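Local coordinates for ecdysteroid-phosphate phosphatase (Bombyx mori, PDB 3C7T), which removes the phosphate from ecdysteroid phosphates such as ecdysone 22-phosphate, releasing the active ecdysteroids, and also acts as a protein tyrosine phosphatase, at residues R168-M173 / L203-D208. Residues are numbered along the deposited sequence; the frame is centred on the assembly and turned at random.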
loop_
_atom_site.group_PDB
_atom_site.type_symbol
_atom_site.label_atom_id
_atom_site.label_comp_id
_atom_site.label_asym_id
_atom_site.label_seq_id
_atom_site.Cartn_x
_atom_site.Cartn_y
_atom_site.Cartn_z
ATOM N N ARG A 168 -33.877 -0.026 -0.745
ATOM C CA ARG A 168 -33.054 -0.835 0.154
ATOM C C ARG A 168 -32.050 0.042 0.890
ATOM O O ARG A 168 -32.006 0.078 2.119
ATOM C CB ARG A 168 -32.200 -1.814 -0.672
ATOM C CG ARG A 168 -32.803 -3.129 -1.027
ATOM C CD ARG A 168 -31.762 -4.225 -0.969
ATOM N NE ARG A 168 -30.964 -4.363 -2.184
ATOM C CZ ARG A 168 -29.657 -4.098 -2.279
ATOM N NH1 ARG A 168 -28.974 -3.646 -1.233
ATOM N NH2 ARG A 168 -29.030 -4.291 -3.428
ATOM N N GLY A 169 -31.208 0.724 0.113
ATOM C CA GLY A 169 -30.112 1.518 0.675
ATOM C C GLY A 169 -30.599 2.630 1.585
ATOM O O GLY A 169 -30.040 2.865 2.667
ATOM N N GLU A 170 -31.639 3.322 1.122
ATOM C CA GLU A 170 -32.229 4.434 1.848
ATOM C C GLU A 170 -32.872 3.969 3.156
ATOM O O GLU A 170 -32.695 4.611 4.184
ATOM C CB GLU A 170 -33.259 5.137 0.960
ATOM C CG GLU A 170 -33.920 6.363 1.600
ATOM C CD GLU A 170 -34.985 6.945 0.698
ATOM O OE1 GLU A 170 -34.624 7.510 -0.349
ATOM O OE2 GLU A 170 -36.182 6.834 1.037
ATOM N N VAL A 171 -33.605 2.857 3.118
ATOM C CA VAL A 171 -34.212 2.282 4.333
ATOM C C VAL A 171 -33.132 2.021 5.380
ATOM O O VAL A 171 -33.271 2.454 6.525
ATOM C CB VAL A 171 -35.039 0.992 4.024
ATOM C CG1 VAL A 171 -35.301 0.159 5.271
ATOM C CG2 VAL A 171 -36.349 1.357 3.378
ATOM N N ALA A 172 -32.044 1.357 4.973
ATOM C CA ALA A 172 -30.974 1.000 5.908
ATOM C C ALA A 172 -30.254 2.239 6.436
ATOM O O ALA A 172 -30.023 2.353 7.636
ATOM C CB ALA A 172 -29.985 0.027 5.258
ATOM N N MET A 173 -29.925 3.173 5.548
ATOM C CA MET A 173 -29.154 4.354 5.930
ATOM C C MET A 173 -29.951 5.331 6.783
ATOM O O MET A 173 -29.419 5.898 7.738
ATOM C CB MET A 173 -28.605 5.061 4.705
ATOM C CG MET A 173 -27.434 4.323 4.062
ATOM S SD MET A 173 -26.852 5.169 2.574
ATOM C CE MET A 173 -25.300 4.304 2.260
ATOM N N LEU A 203 -29.653 11.130 3.300
ATOM C CA LEU A 203 -29.596 12.155 4.349
ATOM C C LEU A 203 -30.232 13.482 3.944
ATOM O O LEU A 203 -30.860 14.151 4.775
ATOM C CB LEU A 203 -28.169 12.332 4.882
ATOM C CG LEU A 203 -27.782 11.297 5.953
ATOM C CD1 LEU A 203 -27.716 9.886 5.393
ATOM C CD2 LEU A 203 -26.459 11.651 6.599
ATOM N N HIS A 204 -30.103 13.847 2.672
ATOM C CA HIS A 204 -30.862 14.977 2.137
ATOM C C HIS A 204 -32.375 14.727 2.207
ATOM O O HIS A 204 -33.151 15.653 2.485
ATOM C CB HIS A 204 -30.411 15.330 0.715
ATOM C CG HIS A 204 -29.146 16.136 0.676
ATOM N ND1 HIS A 204 -28.390 16.285 -0.468
ATOM C CD2 HIS A 204 -28.492 16.811 1.649
ATOM C CE1 HIS A 204 -27.338 17.040 -0.201
ATOM N NE2 HIS A 204 -27.372 17.363 1.079
ATOM N N ARG A 205 -32.787 13.476 1.999
ATOM C CA ARG A 205 -34.201 13.107 2.130
ATOM C C ARG A 205 -34.708 13.123 3.580
ATOM O O ARG A 205 -35.925 13.101 3.814
ATOM C CB ARG A 205 -34.483 11.768 1.443
ATOM C CG ARG A 205 -34.644 11.925 -0.060
ATOM C CD ARG A 205 -34.607 10.607 -0.793
ATOM N NE ARG A 205 -34.638 10.775 -2.256
ATOM C CZ ARG A 205 -33.622 11.211 -2.999
ATOM N NH1 ARG A 205 -32.463 11.554 -2.438
ATOM N NH2 ARG A 205 -33.770 11.316 -4.310
ATOM N N LEU A 206 -33.791 13.163 4.546
ATOM C CA LEU A 206 -34.162 13.311 5.955
ATOM C C LEU A 206 -34.393 14.773 6.332
ATOM O O LEU A 206 -34.934 15.067 7.400
ATOM C CB LEU A 206 -33.130 12.664 6.887
ATOM C CG LEU A 206 -33.069 11.132 6.916
ATOM C CD1 LEU A 206 -31.882 10.649 7.741
ATOM C CD2 LEU A 206 -34.357 10.529 7.450
ATOM N N ARG A 207 -33.984 15.683 5.451
ATOM C CA ARG A 207 -34.258 17.104 5.628
ATOM C C ARG A 207 -35.647 17.448 5.113
ATOM O O ARG A 207 -36.198 16.771 4.240
ATOM C CB ARG A 207 -33.230 17.967 4.899
ATOM C CG ARG A 207 -31.836 17.984 5.518
ATOM C CD ARG A 207 -30.849 18.662 4.574
ATOM N NE ARG A 207 -31.073 20.103 4.487
ATOM C CZ ARG A 207 -30.182 21.036 4.819
ATOM N NH1 ARG A 207 -28.963 20.705 5.243
ATOM N NH2 ARG A 207 -30.505 22.318 4.705
ATOM N N ASP A 208 -36.208 18.516 5.661
ATOM C CA ASP A 208 -37.488 19.033 5.206
ATOM C C ASP A 208 -37.286 20.352 4.470
ATOM O O ASP A 208 -38.184 20.834 3.781
ATOM C CB ASP A 208 -38.433 19.187 6.397
ATOM C CG ASP A 208 -38.994 17.851 6.869
ATOM O OD1 ASP A 208 -39.370 17.039 6.002
ATOM O OD2 ASP A 208 -39.058 17.613 8.096
#
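Glu-170 and Arg-205 illustrate how opposite charges can pair across a surface without sharing a hydrogen bond. Glu-170 reaches out from its helix fully stretched, its CG anti to the backbone N (chi1 -178°), which carries the carboxylate to the flank of the arginine. Arg-205, extended from CG to NE, runs across it at about a right angle. The closest touch is to the aliphatic stem: OE1 of Glu-170 lies 3.1 Å from CD of Arg-205. The long salt bridge, 3.8 Å from Glu-170 OE1 to Arg-205 NE, is purely electrostatic: the oxygen is far off the plane of the guanidinium, with none of its N-H groups directed to it. The two flat groups are tilted 32° apart. Directional bonds go to other partners: OE1 to the hydroxyl of Tyr-216, NH1 and NH2 of Arg-205 to the carbonyls of Gly-201 and Gln-214, respectively. Tyr-216 also makes a cation-pi contact with Arg-205, so one tyrosine engages both charges. Away from the tungstate site of this histidine phosphatase domain, the pair links helix 162-179 to the type I turn His-204 to Arg-207, while the buried Met-173 packs on helix 193-204 and the buried Leu-203 on Met-233 of strand 230-235.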